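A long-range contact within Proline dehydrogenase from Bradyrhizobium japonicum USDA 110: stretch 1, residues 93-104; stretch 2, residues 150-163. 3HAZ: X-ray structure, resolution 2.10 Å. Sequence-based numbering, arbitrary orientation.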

ATOM      1  N   ALA A  93      16.097 -39.977  44.047  1.00 29.69           N
ATOM      2  CA  ALA A  93      15.636 -38.940  43.130  1.00 31.17           C
ATOM      3  C   ALA A  93      16.783 -38.007  42.762  1.00 35.80           C
ATOM      4  O   ALA A  93      17.009 -37.724  41.579  1.00 29.43           O
ATOM      5  CB  ALA A  93      14.475 -38.151  43.737  1.00 24.83           C
ATOM      6  N   ASP A  94      17.507 -37.544  43.782  1.00 29.37           N
ATOM      7  CA  ASP A  94      18.646 -36.642  43.598  1.00 34.57           C
ATOM      8  C   ASP A  94      19.634 -37.175  42.570  1.00 35.55           C
ATOM      9  O   ASP A  94      20.098 -36.436  41.695  1.00 34.20           O
ATOM     10  CB  ASP A  94      19.378 -36.418  44.922  1.00 39.89           C
ATOM     11  CG  ASP A  94      18.671 -35.432  45.824  1.00 53.87           C
ATOM     12  OD1 ASP A  94      19.060 -35.331  47.009  1.00 63.06           O
ATOM     13  OD2 ASP A  94      17.734 -34.755  45.353  1.00 59.24           O
ATOM     14  N   GLN A  95      19.957 -38.457  42.691  1.00 33.70           N
ATOM     15  CA  GLN A  95      20.923 -39.093  41.804  1.00 37.47           C
ATOM     16  C   GLN A  95      20.384 -39.143  40.386  1.00 39.35           C
ATOM     17  O   GLN A  95      21.113 -38.901  39.419  1.00 41.18           O
ATOM     18  CB  GLN A  95      21.259 -40.509  42.288  1.00 35.61           C
ATOM     19  N   PHE A  96      19.103 -39.472  40.262  1.00 31.53           N
ATOM     20  CA  PHE A  96      18.475 -39.511  38.953  1.00 23.02           C
ATOM     21  C   PHE A  96      18.563 -38.130  38.308  1.00 21.32           C
ATOM     22  O   PHE A  96      19.003 -37.987  37.167  1.00 27.07           O
ATOM     23  CB  PHE A  96      17.016 -39.935  39.062  1.00 29.24           C
ATOM     24  CG  PHE A  96      16.292 -39.906  37.753  1.00 28.79           C
ATOM     25  CD1 PHE A  96      16.344 -40.994  36.895  1.00 28.97           C
ATOM     26  CD2 PHE A  96      15.583 -38.782  37.363  1.00 24.83           C
ATOM     27  CE1 PHE A  96      15.681 -40.971  35.679  1.00 29.30           C
ATOM     28  CE2 PHE A  96      14.917 -38.750  36.146  1.00 28.58           C
ATOM     29  CZ  PHE A  96      14.968 -39.844  35.303  1.00 26.91           C
ATOM     30  N   ILE A  97      18.154 -37.115  39.063  1.00 25.41           N
ATOM     31  CA  ILE A  97      18.134 -35.743  38.575  1.00 25.33           C
ATOM     32  C   ILE A  97      19.495 -35.262  38.071  1.00 25.79           C
ATOM     33  O   ILE A  97      19.589 -34.690  36.986  1.00 29.13           O
ATOM     34  CB  ILE A  97      17.578 -34.791  39.642  1.00 27.21           C
ATOM     35  CG1 ILE A  97      16.083 -35.066  39.851  1.00 20.54           C
ATOM     36  CG2 ILE A  97      17.800 -33.348  39.232  1.00 28.75           C
ATOM     37  CD1 ILE A  97      15.482 -34.322  41.035  1.00 19.55           C
ATOM     38  N   GLU A  98      20.546 -35.511  38.847  1.00 22.61           N
ATOM     39  CA  GLU A  98      21.891 -35.085  38.475  1.00 28.36           C
ATOM     40  C   GLU A  98      22.541 -35.967  37.408  1.00 30.18           C
ATOM     41  O   GLU A  98      23.214 -35.465  36.511  1.00 31.30           O
ATOM     42  CB  GLU A  98      22.806 -35.030  39.708  1.00 37.01           C
ATOM     43  CG  GLU A  98      22.456 -33.940  40.717  1.00 42.37           C
ATOM     44  CD  GLU A  98      22.289 -32.574  40.066  1.00 50.65           C
ATOM     45  OE1 GLU A  98      21.344 -31.843  40.440  1.00 50.61           O
ATOM     46  OE2 GLU A  98      23.092 -32.235  39.170  1.00 52.28           O
ATOM     47  N   ASP A  99      22.347 -37.279  37.507  1.00 30.76           N
ATOM     48  CA  ASP A  99      23.105 -38.221  36.683  1.00 32.84           C
ATOM     49  C   ASP A  99      22.425 -38.613  35.381  1.00 28.68           C
ATOM     50  O   ASP A  99      23.094 -38.806  34.372  1.00 35.58           O
ATOM     51  CB  ASP A  99      23.438 -39.488  37.477  1.00 37.73           C
ATOM     52  CG  ASP A  99      24.394 -39.223  38.632  1.00 43.24           C
ATOM     53  OD1 ASP A  99      24.995 -38.126  38.680  1.00 41.28           O
ATOM     54  OD2 ASP A  99      24.546 -40.119  39.488  1.00 40.04           O
ATOM     55  N   LYS A 100      21.101 -38.738  35.405  1.00 29.35           N
ATOM     56  CA  LYS A 100      20.365 -39.312  34.278  1.00 24.92           C
ATOM     57  C   LYS A 100      19.544 -38.277  33.516  1.00 28.20           C
ATOM     58  O   LYS A 100      19.625 -38.179  32.291  1.00 27.66           O
ATOM     59  CB  LYS A 100      19.437 -40.430  34.769  1.00 29.67           C
ATOM     60  CG  LYS A 100      20.148 -41.573  35.480  1.00 37.16           C
ATOM     61  CD  LYS A 100      21.022 -42.353  34.510  1.00 47.05           C
ATOM     62  CE  LYS A 100      21.757 -43.490  35.211  1.00 53.02           C
ATOM     63  NZ  LYS A 100      22.690 -44.199  34.284  1.00 59.31           N
ATOM     64  N   LEU A 101      18.735 -37.528  34.255  1.00 31.08           N
ATOM     65  CA  LEU A 101      17.880 -36.507  33.668  1.00 28.45           C
ATOM     66  C   LEU A 101      18.709 -35.506  32.864  1.00 31.60           C
ATOM     67  O   LEU A 101      19.726 -35.009  33.339  1.00 29.70           O
ATOM     68  CB  LEU A 101      17.089 -35.784  34.758  1.00 19.13           C
ATOM     69  CG  LEU A 101      16.152 -34.677  34.263  1.00 27.73           C
ATOM     70  CD1 LEU A 101      15.176 -35.226  33.228  1.00 24.29           C
ATOM     71  CD2 LEU A 101      15.408 -34.041  35.429  1.00 25.12           C
ATOM     72  N   GLY A 102      18.281 -35.229  31.637  1.00 27.06           N
ATOM     73  CA  GLY A 102      18.959 -34.246  30.817  1.00 26.67           C
ATOM     74  C   GLY A 102      20.201 -34.786  30.136  1.00 27.74           C
ATOM     75  O   GLY A 102      20.744 -34.150  29.235  1.00 27.34           O
ATOM     76  N   GLU A 103      20.647 -35.966  30.556  1.00 22.88           N
ATOM     77  CA  GLU A 103      21.809 -36.591  29.934  1.00 28.27           C
ATOM     78  C   GLU A 103      21.425 -37.380  28.693  1.00 32.11           C
ATOM     79  O   GLU A 103      22.224 -37.532  27.769  1.00 33.27           O
ATOM     80  CB  GLU A 103      22.531 -37.498  30.934  1.00 32.24           C
ATOM     81  CG  GLU A 103      23.371 -36.728  31.932  1.00 34.88           C
ATOM     82  CD  GLU A 103      24.253 -35.704  31.248  1.00 43.12           C
ATOM     83  OE1 GLU A 103      24.926 -36.069  30.260  1.00 50.29           O
ATOM     84  OE2 GLU A 103      24.266 -34.533  31.685  1.00 44.84           O
ATOM     85  N   GLY A 104      20.192 -37.875  28.681  1.00 27.89           N
ATOM     86  CA  GLY A 104      19.714 -38.744  27.623  1.00 26.70           C
ATOM     87  C   GLY A 104      18.425 -39.419  28.052  1.00 24.81           C
ATOM     88  O   GLY A 104      17.789 -38.985  29.012  1.00 25.66           O
ATOM     89  N   GLY A 150      19.482 -26.015  28.198  1.00 27.04           N
ATOM     90  CA  GLY A 150      20.634 -26.711  28.746  1.00 19.20           C
ATOM     91  C   GLY A 150      20.164 -27.665  29.829  1.00 26.62           C
ATOM     92  O   GLY A 150      19.155 -27.409  30.490  1.00 22.64           O
ATOM     93  N   ALA A 151      20.880 -28.772  30.012  1.00 25.82           N
ATOM     94  CA  ALA A 151      20.480 -29.769  31.007  1.00 29.13           C
ATOM     95  C   ALA A 151      20.411 -29.220  32.440  1.00 26.53           C
ATOM     96  O   ALA A 151      19.469 -29.522  33.175  1.00 27.56           O
ATOM     97  CB  ALA A 151      21.382 -30.997  30.935  1.00 24.39           C
ATOM     98  N   PRO A 152      21.410 -28.416  32.850  1.00 23.63           N
ATOM     99  CA  PRO A 152      21.354 -27.901  34.227  1.00 22.53           C
ATOM    100  C   PRO A 152      20.098 -27.074  34.542  1.00 24.93           C
ATOM    101  O   PRO A 152      19.529 -27.212  35.630  1.00 20.56           O
ATOM    102  CB  PRO A 152      22.633 -27.054  34.337  1.00 22.94           C
ATOM    103  CG  PRO A 152      23.590 -27.722  33.394  1.00 18.80           C
ATOM    104  CD  PRO A 152      22.723 -28.168  32.220  1.00 20.11           C
ATOM    105  N   ALA A 153      19.656 -26.239  33.608  1.00 19.71           N
ATOM    106  CA  ALA A 153      18.453 -25.446  33.853  1.00 27.50           C
ATOM    107  C   ALA A 153      17.210 -26.341  33.935  1.00 32.14           C
ATOM    108  O   ALA A 153      16.281 -26.058  34.691  1.00 26.76           O
ATOM    109  CB  ALA A 153      18.279 -24.369  32.777  1.00 27.00           C
ATOM    110  N   VAL A 154      17.193 -27.416  33.152  1.00 26.59           N
ATOM    111  CA  VAL A 154      16.068 -28.345  33.188  1.00 26.06           C
ATOM    112  C   VAL A 154      15.986 -29.038  34.552  1.00 24.05           C
ATOM    113  O   VAL A 154      14.898 -29.223  35.099  1.00 23.79           O
ATOM    114  CB  VAL A 154      16.131 -29.379  32.041  1.00 24.38           C
ATOM    115  CG1 VAL A 154      15.026 -30.453  32.207  1.00 17.78           C
ATOM    116  CG2 VAL A 154      16.021 -28.669  30.692  1.00 24.25           C
ATOM    117  N   ARG A 155      17.140 -29.406  35.104  1.00 23.17           N
ATOM    118  CA  ARG A 155      17.189 -29.983  36.445  1.00 22.96           C
ATOM    119  C   ARG A 155      16.652 -28.985  37.462  1.00 29.10           C
ATOM    120  O   ARG A 155      15.820 -29.324  38.309  1.00 24.56           O
ATOM    121  CB  ARG A 155      18.615 -30.422  36.808  1.00 18.23           C
ATOM    122  CG  ARG A 155      19.164 -31.491  35.873  1.00 25.16           C
ATOM    123  CD  ARG A 155      20.577 -31.942  36.240  1.00 29.59           C
ATOM    124  NE  ARG A 155      21.076 -32.883  35.241  1.00 34.40           N
ATOM    125  CZ  ARG A 155      22.095 -32.645  34.420  1.00 33.94           C
ATOM    126  NH1 ARG A 155      22.762 -31.500  34.496  1.00 28.30           N
ATOM    127  NH2 ARG A 155      22.453 -33.561  33.529  1.00 31.20           N
ATOM    128  N   THR A 156      17.116 -27.744  37.360  1.00 26.30           N
ATOM    129  CA  THR A 156      16.642 -26.683  38.245  1.00 22.26           C
ATOM    130  C   THR A 156      15.133 -26.471  38.105  1.00 22.24           C
ATOM    131  O   THR A 156      14.421 -26.364  39.100  1.00 19.03           O
ATOM    132  CB  THR A 156      17.381 -25.371  37.966  1.00 22.14           C
ATOM    133  OG1 THR A 156      18.784 -25.577  38.161  1.00 29.00           O
ATOM    134  CG2 THR A 156      16.897 -24.278  38.905  1.00 26.06           C
ATOM    135  N   ALA A 157      14.648 -26.417  36.868  1.00 18.08           N
ATOM    136  CA  ALA A 157      13.213 -26.288  36.627  1.00 21.35           C
ATOM    137  C   ALA A 157      12.429 -27.484  37.191  1.00 26.32           C
ATOM    138  O   ALA A 157      11.329 -27.324  37.725  1.00 22.69           O
ATOM    139  CB  ALA A 157      12.933 -26.116  35.135  1.00 16.80           C
ATOM    140  N   THR A 158      12.992 -28.683  37.059  1.00 23.53           N
ATOM    141  CA  THR A 158      12.348 -29.888  37.581  1.00 24.10           C
ATOM    142  C   THR A 158      12.264 -29.868  39.106  1.00 26.28           C
ATOM    143  O   THR A 158      11.251 -30.277  39.680  1.00 24.97           O
ATOM    144  CB  THR A 158      13.077 -31.173  37.132  1.00 20.51           C
ATOM    145  OG1 THR A 158      13.046 -31.275  35.700  1.00 19.59           O
ATOM    146  CG2 THR A 158      12.413 -32.394  37.738  1.00 15.82           C
ATOM    147  N   ARG A 159      13.328 -29.394  39.757  1.00 20.91           N
ATOM    148  CA  ARG A 159      13.340 -29.268  41.214  1.00 25.01           C
ATOM    149  C   ARG A 159      12.278 -28.286  41.696  1.00 22.26           C
ATOM    150  O   ARG A 159      11.630 -28.509  42.718  1.00 22.02           O
ATOM    151  CB  ARG A 159      14.719 -28.841  41.726  1.00 21.20           C
ATOM    152  CG  ARG A 159      15.783 -29.912  41.556  1.00 28.22           C
ATOM    153  CD  ARG A 159      17.039 -29.595  42.358  1.00 34.06           C
ATOM    154  NE  ARG A 159      18.130 -30.506  42.025  1.00 36.35           N
ATOM    155  CZ  ARG A 159      18.287 -31.706  42.569  1.00 38.28           C
ATOM    156  NH1 ARG A 159      17.421 -32.135  43.481  1.00 34.16           N
ATOM    157  NH2 ARG A 159      19.305 -32.475  42.196  1.00 38.89           N
ATOM    158  N   GLN A 160      12.103 -27.195  40.955  1.00 23.08           N
ATOM    159  CA  GLN A 160      11.052 -26.230  41.265  1.00 25.42           C
ATOM    160  C   GLN A 160       9.669 -26.851  41.093  1.00 20.27           C
ATOM    161  O   GLN A 160       8.779 -26.634  41.910  1.00 17.93           O
ATOM    162  CB  GLN A 160      11.190 -24.995  40.375  1.00 26.09           C
ATOM    163  CG  GLN A 160      10.312 -23.840  40.783  1.00 30.62           C
ATOM    164  CD  GLN A 160      10.596 -22.593  39.957  1.00 41.88           C
ATOM    165  OE1 GLN A 160      11.726 -22.366  39.515  1.00 41.39           O
ATOM    166  NE2 GLN A 160       9.569 -21.784  39.742  1.00 37.12           N
ATOM    167  N   ALA A 161       9.491 -27.626  40.024  1.00 18.59           N
ATOM    168  CA  ALA A 161       8.226 -28.321  39.804  1.00 22.93           C
ATOM    169  C   ALA A 161       7.951 -29.242  40.992  1.00 20.70           C
ATOM    170  O   ALA A 161       6.804 -29.419  41.416  1.00 26.25           O
ATOM    171  CB  ALA A 161       8.258 -29.121  38.478  1.00 14.32           C
ATOM    172  N   MET A 162       9.016 -29.823  41.534  1.00 17.00           N
ATOM    173  CA  MET A 162       8.876 -30.728  42.668  1.00 18.45           C
ATOM    174  C   MET A 162       8.354 -30.012  43.915  1.00 29.73           C
ATOM    175  O   MET A 162       7.512 -30.556  44.632  1.00 23.35           O
ATOM    176  CB  MET A 162      10.190 -31.462  42.961  1.00 20.11           C
ATOM    177  CG  MET A 162      10.502 -32.549  41.930  1.00 23.93           C
ATOM    178  SD  MET A 162      12.153 -33.266  42.080  1.00 27.14           S
ATOM    179  CE  MET A 162      11.995 -34.189  43.612  1.00 31.10           C
ATOM    180  N   ARG A 163       8.835 -28.798  44.183  1.00 27.00           N
ATOM    181  CA  ARG A 163       8.292 -28.072  45.326  1.00 27.59           C
ATOM    182  C   ARG A 163       6.852 -27.626  45.077  1.00 18.05           C
ATOM    183  O   ARG A 163       6.044 -27.569  46.008  1.00 21.05           O
ATOM    184  CB  ARG A 163       9.190 -26.911  45.801  1.00 35.23           C
ATOM    185  CG  ARG A 163       9.920 -26.138  44.721  1.00 47.16           C
ATOM    186  CD  ARG A 163      11.084 -25.346  45.323  1.00 57.21           C
ATOM    187  NE  ARG A 163      11.841 -24.604  44.314  1.00 62.12           N
ATOM    188  CZ  ARG A 163      12.944 -25.053  43.718  1.00 60.79           C
ATOM    189  NH1 ARG A 163      13.562 -24.310  42.809  1.00 62.08           N
ATOM    190  NH2 ARG A 163      13.430 -26.247  44.029  1.00 58.38           N
TER
HETATM  191  O   HOH W   1      23.159 -29.941  36.837  1.00 30.88           O
HETATM  192  O   HOH W   2      19.887 -29.476  40.096  1.00 43.52           O
HETATM  193  O   HOH W   3      24.788 -31.381  32.595  1.00 33.87           O

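Two helical segments, one beginning before Ala93 and the other starting at Ala151, run nearly antiparallel (154° between their directions) with their axes 10.1 Å apart at closest approach, and two arginines of the second do most of the joining.

The salt bridges come first. The CA-to-CB bond of Arg159 points sideways, but its long chain carries the guanidinium to the first helix, where two acids one turn apart meet its edge: NH1 donates to Asp94 OD2 (3.2 Å) and NH2 to Glu98 OE1 (2.8 Å), both nearly straight. Glu98 points its CA-to-CB bond away, so m rotamers at chi1 and chi2 help bring the carboxylate round. Further along, Arg155 NH2 pairs with Glu103 OE2 at 2.8 Å. The three acids are exposed and the two arginines partly so, and water 2 bridges one pair, donating to Glu98 OE1 and accepting from Arg159 NE, each at 2.8 Å.

Arg155 also serves the backbone. The helix loosens into a wider turn at 96-100, and in this region carbonyls face the guanidinium edge: NE donates weakly to Ile97 O (2.9 Å) and to Leu101 O (3.2 Å), while NH2 adds another weak bond to Leu101 O (3.1 Å). Arginine suits the site because its several N-H groups can serve carbonyls and a carboxylate together.

Apolar packing fills the buried side. Ile97 points toward the second helix; its CD1 touches Met162 SD at 3.6 Å, and its CG2 lies over one face of the Arg159 guanidinium, leaving the edge free for the acids. Leu101 CD2 rests 3.6 Å from Thr158 OG1, a hydroxyl already satisfied by donating to Val154 O.

Where the CA atoms come closest, Gly102 has no room for a side chain, and Ala151 brings only a methyl group. The CA atoms of Gly102 and Ala151 are 4.7 Å apart; a CB on Gly102 would clash with Ala151 CB, and its positive phi also favours glycine.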